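Local coordinates for cell shape determining protein MreC (Streptococcus pneumoniae, PDB 2QF4) that helps to form and maintain cell shape, probably as part of the elongasome that synthesises peripheral peptidoglycan, at residues S20-L25 with I60-N66; A10-R16 with T155-I161; A35-M39 with V51-E55; N38-A43 with I161-N166; T26-S32 with V54-I60. All coordinates share one frame; numbering follows the deposited sequence. Where two conformers were deposited one is given.

Contact 1. Residues S20-L25 with I60-N66; sequences SWKQEL and IVNLLTN
Q23 is held through its backbone by the side-chain amide of N66. Q23 N donates to N66 OD1 at 2.8 Å, almost straight at 174°. N66 ND2 gives a bond back to Q23 O, also 2.8 Å long. Each donor sits on a lone pair of the accepting oxygen, in its carbonyl plane. One primary amide, using its OD1 and an N-H of ND2 on the same side, thus grips both N and O of Q23. Q23 O takes a second bond, from L63 N at 3.0 Å. N66 ND2 also reaches back to L63 O across the type I turn L63-N66, which fixes the rotation of the amide. This turn ends the antiparallel ladder between strands 24-27 and 59-63, part of a six-stranded barrel of the α-lytic protease type. In the ladder E24 and N62 form a non-hydrogen-bonded pair, and L25 and V61 a hydrogen-bonded one. L25 and V61 share the buried face, where L25 touches I161 and V61 touches L163. L63 crosses L25 at about a right angle, with its CD2 3.9 Å from L25 CG. Its CG stands anti to the carbonyl carbon (chi1 -63°), and the other methyl, CD1, lies against the backbone at Q23 C and E24 N. On the opposite face E24 OE1 rests 3.6 Å from I60 CG2. A water joins E24 OE1 to N62 ND2, and another joins S20 O to N66 OD1.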
# COMPACT_ATOMS: atom_id res chain seq x y z
N SER A 20 5.77 -15.55 8.94
CA SER A 20 4.52 -15.09 8.33
C SER A 20 3.80 -14.05 9.18
O SER A 20 3.00 -13.26 8.65
CB SER A 20 3.60 -16.25 8.02
OG SER A 20 3.25 -16.88 9.22
N TRP A 21 4.06 -14.05 10.49
CA TRP A 21 3.36 -13.20 11.45
C TRP A 21 3.97 -11.80 11.57
O TRP A 21 3.42 -10.95 12.25
CB TRP A 21 3.25 -13.89 12.80
CG TRP A 21 4.47 -14.57 13.32
CD1 TRP A 21 4.73 -15.90 13.27
CD2 TRP A 21 5.59 -13.98 14.00
NE1 TRP A 21 5.91 -16.18 13.89
CE2 TRP A 21 6.45 -15.02 14.36
CE3 TRP A 21 5.93 -12.67 14.37
CZ2 TRP A 21 7.63 -14.79 15.02
CZ3 TRP A 21 7.10 -12.47 15.04
CH2 TRP A 21 7.92 -13.52 15.37
N LYS A 22 5.08 -11.52 10.88
CA LYS A 22 5.61 -10.14 10.77
C LYS A 22 6.42 -10.05 9.50
O LYS A 22 7.62 -10.34 9.51
CB LYS A 22 6.43 -9.72 11.99
CG LYS A 22 6.85 -8.25 11.95
CD LYS A 22 7.58 -7.74 13.19
CE LYS A 22 8.91 -8.38 13.37
NZ LYS A 22 9.53 -7.89 14.66
N GLN A 23 5.77 -9.66 8.41
CA GLN A 23 6.43 -9.59 7.12
C GLN A 23 6.94 -8.19 6.86
O GLN A 23 6.19 -7.24 6.84
CB GLN A 23 5.47 -10.07 6.05
CG GLN A 23 5.07 -11.53 6.32
CD GLN A 23 3.97 -12.05 5.45
OE1 GLN A 23 3.09 -12.76 5.97
NE2 GLN A 23 4.00 -11.78 4.22
N GLU A 24 8.24 -8.11 6.71
CA GLU A 24 8.91 -6.83 6.64
C GLU A 24 10.26 -6.97 6.00
O GLU A 24 10.83 -8.04 5.95
CB GLU A 24 9.05 -6.24 8.03
CG GLU A 24 9.93 -7.04 8.93
CD GLU A 24 10.25 -6.32 10.21
OE1 GLU A 24 9.39 -5.60 10.79
OE2 GLU A 24 11.38 -6.54 10.68
N LEU A 25 10.77 -5.84 5.54
CA LEU A 25 12.11 -5.73 4.96
C LEU A 25 12.81 -4.57 5.63
O LEU A 25 12.20 -3.59 6.05
CB LEU A 25 12.03 -5.37 3.43
CG LEU A 25 11.21 -6.24 2.51
CD1 LEU A 25 11.19 -5.63 1.16
CD2 LEU A 25 11.80 -7.68 2.48
N ILE A 60 12.74 0.40 7.93
CA ILE A 60 11.95 -0.82 7.93
C ILE A 60 10.64 -0.57 7.16
O ILE A 60 9.96 0.46 7.35
CB ILE A 60 11.61 -1.32 9.36
CG1 ILE A 60 12.91 -1.48 10.18
CG2 ILE A 60 10.82 -2.64 9.26
CD1 ILE A 60 12.67 -2.02 11.59
N VAL A 61 10.33 -1.52 6.29
CA VAL A 61 9.15 -1.50 5.45
C VAL A 61 8.22 -2.64 5.87
O VAL A 61 8.64 -3.79 5.92
CB VAL A 61 9.52 -1.67 3.97
CG1 VAL A 61 8.26 -1.86 3.08
CG2 VAL A 61 10.34 -0.48 3.50
N ASN A 62 6.98 -2.31 6.20
CA ASN A 62 5.94 -3.27 6.53
C ASN A 62 5.26 -3.72 5.27
O ASN A 62 4.73 -2.89 4.52
CB ASN A 62 4.93 -2.64 7.45
CG ASN A 62 4.02 -3.65 8.05
OD1 ASN A 62 2.82 -3.59 7.85
ND2 ASN A 62 4.58 -4.63 8.72
N LEU A 63 5.31 -5.01 5.00
CA LEU A 63 4.79 -5.49 3.74
C LEU A 63 3.25 -5.55 3.73
O LEU A 63 2.60 -5.72 4.75
CB LEU A 63 5.40 -6.86 3.37
CG LEU A 63 6.93 -6.84 3.14
CD1 LEU A 63 7.43 -8.26 2.86
CD2 LEU A 63 7.31 -5.95 1.97
N LEU A 64 2.69 -5.55 2.54
CA LEU A 64 1.24 -5.62 2.38
C LEU A 64 0.63 -6.98 2.65
O LEU A 64 -0.59 -7.11 2.73
CB LEU A 64 0.84 -5.22 0.95
CG LEU A 64 1.09 -3.77 0.52
CD1 LEU A 64 0.48 -3.58 -0.89
CD2 LEU A 64 0.53 -2.75 1.51
N THR A 65 1.46 -8.01 2.76
CA THR A 65 0.98 -9.38 2.97
C THR A 65 0.79 -9.75 4.45
O THR A 65 0.46 -10.88 4.73
CB THR A 65 1.93 -10.34 2.27
OG1 THR A 65 3.27 -10.04 2.69
CG2 THR A 65 1.82 -10.19 0.75
N ASN A 66 0.92 -8.78 5.36
CA ASN A 66 0.61 -9.02 6.76
C ASN A 66 -0.87 -9.23 7.00
O ASN A 66 -1.71 -8.52 6.46
CB ASN A 66 1.16 -7.91 7.62
CG ASN A 66 2.63 -8.04 7.77
OD1 ASN A 66 3.10 -8.98 8.43
ND2 ASN A 66 3.38 -7.15 7.15
O HOH W 1 1.38 -11.01 9.24
O HOH W 2 7.39 -3.59 9.96

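Contact 2. Residues A10-R16 with T155-I161; sequences AADVIMR and THNVDVI
Antiparallel pairing of A11 and D12 with I161 and V160 joins the first and last strands of a six-stranded barrel, 6-16 and 160-166. It closes the barrel, one of the two that make up the trypsin-like fold of the PA peptidase clan, within the major extracellular domain of MreC. A11 and I161 make a hydrogen-bonded pair. A11 N donates to I161 O, and I161 N donates to A11 O; both bonds measure 3.0 Å. D12 and V160 form the next, non-hydrogen-bonded pair. The ladder ends with V13 N donating to D159 O at 2.9 Å, from well above the carbonyl plane (48° out of it). A water also gives a proton to D159 O and ties it to D12 OD1. V13 then packs inward, with CG2 3.7 Å from I161 CG1. That branch lies anti to the V13 carbonyl carbon, beside the backbone N (chi1 179° for CG1), which turns it to the last strand. A10 CB and V160 CG1 touch loosely at the outer edge. Beyond V13 the first strand has a classic bulge, I14 and M15 both facing T26. R16 follows the bulge and reaches back to the type II turn T155-V158. Two conformers of R16 are deposited. In the one described here, NH2 donates to T155 OG1 at 2.8 Å, with the hydroxyl oxygen close to the guanidinium plane.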
# COMPACT_ATOMS: atom_id res chain seq x y z
N ALA A 10 15.87 4.94 -3.55
CA ALA A 10 16.04 3.50 -3.81
C ALA A 10 17.15 3.00 -2.92
O ALA A 10 18.19 3.64 -2.80
CB ALA A 10 16.30 3.24 -5.29
N ALA A 11 16.96 1.84 -2.31
CA ALA A 11 17.92 1.30 -1.35
C ALA A 11 17.90 -0.21 -1.43
O ALA A 11 16.95 -0.84 -1.88
CB ALA A 11 17.59 1.77 0.07
N ASP A 12 19.00 -0.82 -1.00
CA ASP A 12 19.12 -2.29 -0.99
C ASP A 12 18.36 -2.92 0.17
O ASP A 12 18.37 -2.39 1.29
CB ASP A 12 20.59 -2.70 -0.79
CG ASP A 12 21.52 -2.01 -1.72
OD1 ASP A 12 21.48 -2.31 -2.92
OD2 ASP A 12 22.30 -1.17 -1.25
N VAL A 13 17.76 -4.07 -0.09
CA VAL A 13 17.24 -4.94 0.98
C VAL A 13 18.41 -5.62 1.68
O VAL A 13 19.20 -6.30 1.03
CB VAL A 13 16.30 -5.99 0.40
CG1 VAL A 13 15.78 -6.91 1.48
CG2 VAL A 13 15.13 -5.30 -0.34
N ILE A 14 18.53 -5.41 2.97
CA ILE A 14 19.56 -6.04 3.77
C ILE A 14 18.99 -7.04 4.76
O ILE A 14 19.74 -7.89 5.27
CB ILE A 14 20.52 -5.03 4.44
CG1 ILE A 14 19.76 -3.97 5.23
CG2 ILE A 14 21.47 -4.40 3.39
CD1 ILE A 14 20.61 -3.16 6.18
N MET A 15 17.72 -6.96 5.12
CA MET A 15 17.08 -7.99 5.93
C MET A 15 15.66 -8.20 5.42
O MET A 15 15.02 -7.27 4.93
CB MET A 15 17.04 -7.63 7.43
CG MET A 15 18.38 -7.64 8.11
SD MET A 15 19.38 -6.16 7.96
CE MET A 15 18.47 -5.13 9.10
N ARG A 16 15.17 -9.41 5.59
CA ARG A 16 13.82 -9.86 5.20
C ARG A 16 13.33 -10.81 6.26
O ARG A 16 14.01 -11.76 6.60
CB ARG A 16 13.86 -10.56 3.83
CG ARG A 16 12.59 -11.18 3.34
CD ARG A 16 12.72 -11.94 2.00
NE ARG A 16 12.77 -11.09 0.81
CZ ARG A 16 11.82 -10.40 0.21
NH1 ARG A 16 12.22 -9.70 -0.84
NH2 ARG A 16 10.54 -10.49 0.54
N THR A 155 7.65 -8.77 -3.54
CA THR A 155 9.08 -8.59 -3.33
C THR A 155 9.88 -9.89 -3.47
O THR A 155 11.02 -9.96 -3.04
CB THR A 155 9.37 -7.90 -1.98
OG1 THR A 155 8.89 -8.70 -0.89
CG2 THR A 155 8.74 -6.52 -1.91
N HIS A 156 9.31 -10.88 -4.14
CA HIS A 156 10.00 -12.15 -4.41
C HIS A 156 11.16 -11.91 -5.35
O HIS A 156 10.99 -11.34 -6.42
CB HIS A 156 9.01 -13.15 -5.00
CG HIS A 156 9.58 -14.51 -5.22
ND1 HIS A 156 9.96 -15.32 -4.17
CD2 HIS A 156 9.83 -15.21 -6.35
CE1 HIS A 156 10.42 -16.47 -4.65
NE2 HIS A 156 10.37 -16.42 -5.97
N ASN A 157 12.36 -12.30 -4.93
CA ASN A 157 13.58 -12.08 -5.73
C ASN A 157 13.80 -10.62 -6.12
O ASN A 157 14.27 -10.30 -7.22
CB ASN A 157 13.58 -12.98 -6.97
CG ASN A 157 13.52 -14.47 -6.64
OD1 ASN A 157 14.09 -14.92 -5.64
ND2 ASN A 157 12.85 -15.24 -7.49
N VAL A 158 13.41 -9.73 -5.21
CA VAL A 158 13.67 -8.31 -5.35
C VAL A 158 14.69 -7.90 -4.31
O VAL A 158 14.51 -8.21 -3.14
CB VAL A 158 12.33 -7.52 -5.17
CG1 VAL A 158 12.55 -6.03 -5.08
CG2 VAL A 158 11.37 -7.85 -6.31
N ASP A 159 15.73 -7.18 -4.70
CA ASP A 159 16.68 -6.74 -3.68
C ASP A 159 16.94 -5.24 -3.63
O ASP A 159 17.79 -4.83 -2.91
CB ASP A 159 17.95 -7.62 -3.69
CG ASP A 159 18.88 -7.24 -4.87
OD1 ASP A 159 18.50 -6.46 -5.76
OD2 ASP A 159 20.02 -7.77 -4.95
N VAL A 160 16.16 -4.46 -4.37
CA VAL A 160 16.18 -2.99 -4.27
C VAL A 160 14.72 -2.58 -4.19
O VAL A 160 13.89 -3.07 -4.95
CB VAL A 160 16.88 -2.34 -5.49
CG1 VAL A 160 16.71 -0.82 -5.46
CG2 VAL A 160 18.36 -2.77 -5.57
N ILE A 161 14.42 -1.70 -3.26
CA ILE A 161 13.09 -1.15 -3.05
C ILE A 161 13.17 0.35 -3.21
O ILE A 161 14.12 0.96 -2.79
CB ILE A 161 12.59 -1.52 -1.65
CG1 ILE A 161 12.48 -3.04 -1.48
CG2 ILE A 161 11.28 -0.82 -1.30
CD1 ILE A 161 11.47 -3.74 -2.35
O HOH W 3 20.61 -4.72 -3.64

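Contact 3. Residues A35-M39 with V51-E55; sequences ASENM and VSKVE
A type I turn, S36-M39, leads into strand 40-43 of the barrel and packs here against strand 46-54. M39 and V51 make the direct backbone link: V51 N donates to M39 O at 3.0 Å. Beside it M39 CB meets V51 CG2 at 3.8 Å. The other branch of V51, CG1, is anti to the backbone N (chi1 167°) and lies against S36 O at the start of the turn. V54 carries the rest of the contact. Its CG1 touches A35 CB at 4.0 Å, and its CG2 lies against S36 C. V51 and V54 both point at the turn although they are three residues apart. The classic bulge at S52 and K53, both facing I60, accounts for this. The turn is braced from within, as S36 OG donates to N38 OD1 at 2.9 Å. S36 N also makes a weak bond to M39 SD. Two waters bridge the polar edge. One gives protons to E37 O and V51 O. The other donates to E37 OE1 and accepts from V54 N, in one of the two deposited conformers of E37. A35, M39 and V51 also touch L163 of strand 160-166. The chemistry is thus mainly valine packing with a single direct backbone bond, and water satisfies V54 N where the turn itself supplies no backbone acceptor.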
# COMPACT_ATOMS: atom_id res chain seq x y z
N ALA A 35 14.92 9.39 3.77
CA ALA A 35 13.76 8.55 4.09
C ALA A 35 12.87 9.30 5.08
O ALA A 35 13.38 9.99 5.99
CB ALA A 35 14.23 7.23 4.66
N SER A 36 11.56 9.19 4.85
CA SER A 36 10.54 9.85 5.68
C SER A 36 9.41 8.89 6.03
O SER A 36 9.13 7.88 5.37
CB SER A 36 9.98 11.15 5.03
OG SER A 36 9.52 11.03 3.69
N GLU A 37 8.69 9.27 7.08
CA GLU A 37 7.67 8.44 7.64
C GLU A 37 6.38 8.45 6.76
O GLU A 37 5.52 7.59 6.97
CB GLU A 37 7.28 8.90 9.08
CG GLU A 37 8.09 9.96 9.83
CD GLU A 37 9.57 9.71 9.98
OE1 GLU A 37 9.98 8.88 10.81
OE2 GLU A 37 10.34 10.41 9.30
N ASN A 38 6.23 9.36 5.79
CA ASN A 38 5.06 9.37 4.92
C ASN A 38 5.24 8.47 3.75
O ASN A 38 4.37 8.45 2.89
CB ASN A 38 4.62 10.82 4.42
CG ASN A 38 5.54 11.44 3.30
OD1 ASN A 38 6.70 11.06 3.15
ND2 ASN A 38 5.00 12.41 2.52
N MET A 39 6.37 7.73 3.67
CA MET A 39 6.69 7.06 2.44
C MET A 39 6.09 5.69 2.32
O MET A 39 5.98 4.92 3.28
CB MET A 39 8.21 7.00 2.23
CG MET A 39 8.83 8.35 1.93
SD MET A 39 10.61 8.22 1.75
CE MET A 39 10.92 9.79 0.87
N VAL A 51 6.45 2.46 4.93
CA VAL A 51 7.52 2.65 5.90
C VAL A 51 6.94 2.54 7.29
O VAL A 51 5.96 3.23 7.61
CB VAL A 51 8.25 4.00 5.69
CG1 VAL A 51 9.16 4.34 6.87
CG2 VAL A 51 9.03 4.01 4.37
N SER A 52 7.55 1.69 8.12
CA SER A 52 7.11 1.61 9.51
C SER A 52 8.09 2.21 10.49
O SER A 52 7.67 2.59 11.56
CB SER A 52 6.81 0.19 9.85
OG SER A 52 7.91 -0.63 9.63
N LYS A 53 9.37 2.31 10.16
CA LYS A 53 10.33 3.01 11.02
C LYS A 53 11.46 3.54 10.18
O LYS A 53 11.97 2.84 9.30
CB LYS A 53 10.87 2.05 12.04
CG LYS A 53 11.86 2.67 13.00
CD LYS A 53 12.10 1.74 14.15
CE LYS A 53 12.37 2.50 15.43
NZ LYS A 53 13.23 1.73 16.38
N VAL A 54 11.85 4.79 10.44
CA VAL A 54 13.02 5.39 9.85
C VAL A 54 14.10 5.53 10.93
O VAL A 54 13.87 6.17 11.97
CB VAL A 54 12.69 6.77 9.27
CG1 VAL A 54 13.93 7.40 8.67
CG2 VAL A 54 11.54 6.65 8.23
N GLU A 55 15.26 4.92 10.69
CA GLU A 55 16.46 5.15 11.52
C GLU A 55 17.40 6.05 10.74
O GLU A 55 17.13 6.44 9.63
CB GLU A 55 17.15 3.84 11.89
CG GLU A 55 16.24 2.80 12.55
CD GLU A 55 15.73 3.20 13.91
OE1 GLU A 55 16.25 2.68 14.92
OE2 GLU A 55 14.78 4.03 13.97
O HOH W 4 5.89 5.71 8.80
O HOH W 5 10.12 6.42 12.16

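Contact 4. Residues N38-A43 with I161-N166; sequences NMLAIA and IELVGN
A41 packs tightly between I161 and L163 on the inner face of this antiparallel pair. A41 CB lies 3.8 Å from I161 CG2 and 3.9 Å from L163 CD2. M39 adds to this face, its SD 3.7 Å from L163 CB and its chain crossing the leucine at about a right angle. G165 has no side chain, and M39 CG comes close to its N. The backbones are held by two hydrogen-bonded pairs, L40 with V164 and I42 with E162. I42 N to E162 O and V164 N to L40 O are the shortest of these bonds, both 2.8 Å. The other face is more open to solvent, since I42 and E162 are partly exposed. They run side by side, close at the root, I42 CG1 3.6 Å from E162 CB, but I42 CD1 is 4.0 Å from E162 OE1 and I42 CG2 4.3 Å from V164 CG2. I42 CG1 stands between the backbone N and the carbonyl carbon (chi1 78°), turned to the glutamate, in one of two deposited conformers. At the N38 end a water bridges N166 N and N38 O. N38 ND2 adds only a weak bond to N166 O; its firmer partner is N124. The two strand segments run at 140° to each other. Strand 40-43 pairs on its other side with 46-54, through A41 with I48 and G49. Strand 160-166 pairs with 6-16, while L40 meets F123 and V125 in a loop before strand 126-137 of the second barrel.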
# COMPACT_ATOMS: atom_id res chain seq x y z
N ASN A 38 6.23 9.36 5.79
CA ASN A 38 5.06 9.37 4.92
C ASN A 38 5.24 8.47 3.75
O ASN A 38 4.37 8.45 2.89
CB ASN A 38 4.62 10.82 4.42
CG ASN A 38 5.54 11.44 3.30
OD1 ASN A 38 6.70 11.06 3.15
ND2 ASN A 38 5.00 12.41 2.52
N MET A 39 6.37 7.73 3.67
CA MET A 39 6.69 7.06 2.44
C MET A 39 6.09 5.69 2.32
O MET A 39 5.98 4.92 3.28
CB MET A 39 8.21 7.00 2.23
CG MET A 39 8.83 8.35 1.93
SD MET A 39 10.61 8.22 1.75
CE MET A 39 10.92 9.79 0.87
N LEU A 40 5.72 5.41 1.09
CA LEU A 40 5.32 4.08 0.64
C LEU A 40 6.49 3.44 -0.06
O LEU A 40 7.49 4.09 -0.34
CB LEU A 40 4.07 4.16 -0.24
CG LEU A 40 2.78 4.56 0.52
CD1 LEU A 40 1.62 4.70 -0.45
CD2 LEU A 40 2.44 3.50 1.58
N ALA A 41 6.40 2.13 -0.29
CA ALA A 41 7.48 1.34 -0.83
C ALA A 41 6.99 0.56 -2.04
O ALA A 41 5.92 -0.08 -2.00
CB ALA A 41 8.00 0.37 0.24
N ILE A 42 7.76 0.63 -3.13
CA ILE A 42 7.43 0.03 -4.41
C ILE A 42 8.52 -0.92 -4.92
O ILE A 42 9.72 -0.75 -4.66
CB ILE A 42 7.08 1.13 -5.46
CG1 ILE A 42 8.24 1.84 -6.06
CG2 ILE A 42 6.14 2.16 -4.85
CD1 ILE A 42 7.86 2.61 -7.33
N ALA A 43 8.08 -1.91 -5.67
CA ALA A 43 8.95 -2.81 -6.40
C ALA A 43 8.20 -3.23 -7.60
O ALA A 43 7.00 -3.43 -7.56
CB ALA A 43 9.31 -4.04 -5.57
N ILE A 161 14.42 -1.70 -3.26
CA ILE A 161 13.09 -1.15 -3.05
C ILE A 161 13.17 0.35 -3.21
O ILE A 161 14.12 0.96 -2.79
CB ILE A 161 12.59 -1.52 -1.65
CG1 ILE A 161 12.48 -3.04 -1.48
CG2 ILE A 161 11.28 -0.82 -1.30
CD1 ILE A 161 11.47 -3.74 -2.35
N GLU A 162 12.15 0.92 -3.83
CA GLU A 162 12.04 2.36 -3.94
C GLU A 162 11.02 2.92 -2.95
O GLU A 162 9.87 2.53 -2.94
CB GLU A 162 11.64 2.74 -5.36
CG GLU A 162 11.66 4.24 -5.60
CD GLU A 162 11.33 4.61 -7.02
OE1 GLU A 162 11.60 3.82 -7.94
OE2 GLU A 162 10.83 5.71 -7.23
N LEU A 163 11.46 3.83 -2.10
CA LEU A 163 10.58 4.57 -1.20
C LEU A 163 10.11 5.82 -1.93
O LEU A 163 10.87 6.46 -2.66
CB LEU A 163 11.35 4.99 0.05
CG LEU A 163 11.95 3.87 0.89
CD1 LEU A 163 12.66 4.48 2.08
CD2 LEU A 163 10.87 2.83 1.28
N VAL A 164 8.84 6.17 -1.73
CA VAL A 164 8.21 7.30 -2.45
C VAL A 164 7.35 8.06 -1.44
O VAL A 164 6.51 7.49 -0.75
CB VAL A 164 7.34 6.82 -3.63
CG1 VAL A 164 6.73 8.00 -4.42
CG2 VAL A 164 8.12 5.92 -4.61
N GLY A 165 7.53 9.38 -1.38
CA GLY A 165 6.72 10.25 -0.54
C GLY A 165 6.28 11.50 -1.30
O GLY A 165 6.87 11.85 -2.29
N ASN A 166 5.23 12.15 -0.83
CA ASN A 166 4.76 13.38 -1.41
C ASN A 166 5.75 14.46 -1.06
O ASN A 166 6.13 14.56 0.09
CB ASN A 166 3.38 13.72 -0.81
CG ASN A 166 2.60 14.69 -1.63
OD1 ASN A 166 3.13 15.70 -2.10
ND2 ASN A 166 1.32 14.45 -1.74
O HOH W 6 3.65 10.42 0.90

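Contact 5. Residues T26-S32 with V54-I60; sequences TLDAGRS and VEENSTI
T59 OG1 donates to A29 O at 2.7 Å, the shortest polar bond of this contact. The hydroxyl approaches in the carbonyl plane, on a lone pair. T59 OG1 is anti to its own carbonyl carbon (chi1 -62°), which aims it past the strand end at the A29 peptide. T59 OG1 also lies 3.5 Å from G30 CA. G30 is wedged in the bend of the other segment, with E55 O also close to its CA. Before the bend, T26 with I60 and L27 with T59 are antiparallel pairs, the second one hydrogen-bonded. L27 N to T59 O is a nearly straight bond of 2.8 Å. After the bend the backbone bonds resume with the loop E55-N57, just after strand 46-54. R31 N donates to E55 O at an angle of 175°. S32 N donates to E56 O at 3.0 Å. S32 OG lies near two acceptors, 3.1 Å from E56 O and 3.0 Å from N57 OD1. R31 lays one face of its guanidinium over V54 CG1, offset toward the rim. Its NH2 makes a weak bond to V54 O, at least in the conformer described. E56 crosses the arginine at about a right angle; their charges are near but form no salt bridge. The contact occupies one end of the barrel. Strand 24-27 pairs on its other side with 6-16, through T26 with I14 and M15, while I60 pairs with the S52-K53 bulge of strand 46-54. L27 and T59 turn inward onto L163.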
# COMPACT_ATOMS: atom_id res chain seq x y z
N THR A 26 14.13 -4.66 5.72
CA THR A 26 15.00 -3.55 6.12
C THR A 26 15.83 -3.14 4.94
O THR A 26 16.46 -3.98 4.27
CB THR A 26 15.92 -3.94 7.29
OG1 THR A 26 15.13 -4.44 8.35
CG2 THR A 26 16.73 -2.74 7.76
N LEU A 27 15.85 -1.83 4.69
CA LEU A 27 16.63 -1.20 3.65
C LEU A 27 17.83 -0.47 4.26
O LEU A 27 17.78 0.03 5.38
CB LEU A 27 15.77 -0.20 2.86
CG LEU A 27 14.44 -0.71 2.37
CD1 LEU A 27 13.70 0.43 1.61
CD2 LEU A 27 14.63 -1.92 1.50
N ASP A 28 18.90 -0.39 3.48
CA ASP A 28 20.16 0.22 3.89
C ASP A 28 20.27 1.72 3.65
O ASP A 28 21.37 2.22 3.51
CB ASP A 28 21.34 -0.51 3.26
CG ASP A 28 21.44 -0.34 1.76
OD1 ASP A 28 20.57 0.28 1.13
OD2 ASP A 28 22.45 -0.89 1.22
N ALA A 29 19.17 2.46 3.73
CA ALA A 29 19.15 3.93 3.72
C ALA A 29 18.14 4.29 4.79
O ALA A 29 17.07 3.68 4.84
CB ALA A 29 18.85 4.47 2.38
N GLY A 30 18.35 5.36 5.54
CA GLY A 30 17.28 6.15 6.01
C GLY A 30 17.34 7.62 6.05
O GLY A 30 17.42 8.19 5.00
N ARG A 31 17.14 8.19 7.23
CA ARG A 31 16.87 9.63 7.31
C ARG A 31 18.02 10.45 6.77
O ARG A 31 17.79 11.48 6.12
CB ARG A 31 16.57 10.04 8.75
CG ARG A 31 16.06 11.42 9.08
CD ARG A 31 15.82 11.49 10.60
NE ARG A 31 14.64 10.72 11.02
CZ ARG A 31 14.63 9.66 11.84
NH1 ARG A 31 15.74 9.18 12.39
NH2 ARG A 31 13.47 9.06 12.11
N SER A 32 19.25 9.97 6.96
CA SER A 32 20.42 10.70 6.47
C SER A 32 20.41 10.85 4.95
O SER A 32 21.10 11.74 4.41
CB SER A 32 21.70 10.02 6.93
OG SER A 32 21.93 8.80 6.22
N VAL A 54 11.85 4.79 10.44
CA VAL A 54 13.02 5.39 9.85
C VAL A 54 14.10 5.53 10.93
O VAL A 54 13.87 6.17 11.97
CB VAL A 54 12.69 6.77 9.27
CG1 VAL A 54 13.93 7.40 8.67
CG2 VAL A 54 11.54 6.65 8.23
N GLU A 55 15.26 4.92 10.69
CA GLU A 55 16.46 5.15 11.52
C GLU A 55 17.40 6.05 10.74
O GLU A 55 17.13 6.44 9.63
CB GLU A 55 17.15 3.84 11.89
CG GLU A 55 16.24 2.80 12.55
CD GLU A 55 15.73 3.20 13.91
OE1 GLU A 55 16.25 2.68 14.92
OE2 GLU A 55 14.78 4.03 13.97
N GLU A 56 18.53 6.43 11.34
CA GLU A 56 19.44 7.35 10.65
C GLU A 56 19.95 6.75 9.34
O GLU A 56 20.03 7.44 8.33
CB GLU A 56 20.61 7.76 11.53
CG GLU A 56 21.57 8.78 10.89
CD GLU A 56 20.95 10.14 10.64
OE1 GLU A 56 19.81 10.39 11.07
OE2 GLU A 56 21.63 10.98 10.00
N ASN A 57 20.28 5.45 9.34
CA ASN A 57 20.87 4.82 8.16
C ASN A 57 20.14 3.59 7.61
O ASN A 57 20.66 2.91 6.73
CB ASN A 57 22.35 4.49 8.43
CG ASN A 57 23.17 5.72 8.68
OD1 ASN A 57 23.22 6.62 7.85
ND2 ASN A 57 23.79 5.78 9.83
N SER A 58 18.94 3.32 8.11
CA SER A 58 18.13 2.19 7.65
C SER A 58 16.69 2.55 7.80
O SER A 58 16.33 3.48 8.55
CB SER A 58 18.44 0.92 8.46
OG SER A 58 18.14 1.06 9.84
N THR A 59 15.85 1.78 7.11
CA THR A 59 14.41 1.97 7.10
C THR A 59 13.75 0.58 7.10
O THR A 59 14.16 -0.30 6.38
CB THR A 59 13.95 2.70 5.81
OG1 THR A 59 14.55 4.00 5.79
CG2 THR A 59 12.44 2.90 5.75
N ILE A 60 12.74 0.40 7.93
CA ILE A 60 11.95 -0.82 7.93
C ILE A 60 10.64 -0.57 7.16
O ILE A 60 9.96 0.46 7.35
CB ILE A 60 11.61 -1.32 9.36
CG1 ILE A 60 12.91 -1.48 10.18
CG2 ILE A 60 10.82 -2.64 9.26
CD1 ILE A 60 12.67 -2.02 11.59

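All five contacts belong to the same six-stranded barrel. Contacts 1 and 5 continue one another along strands 24-27 and 59-63 and share I60; their centres are 16 Å apart. Contacts 2 and 4 lie on the two edges of strand 160-166 and share I161. Contacts 3 and 5 are the closest pair, with centres 8 Å apart, and share V54 and E55. Across the interior, L163 CD2 of contact 4 lies 3.7 Å from L27 CD1 of contact 5. V61 CG1 of contact 1 lies 3.6 Å from A41 CB of contact 4. A bound 1,2-ethanediol, probably from the crystallisation liquor, sits about 5 Å from the V164 side chain in contact 4.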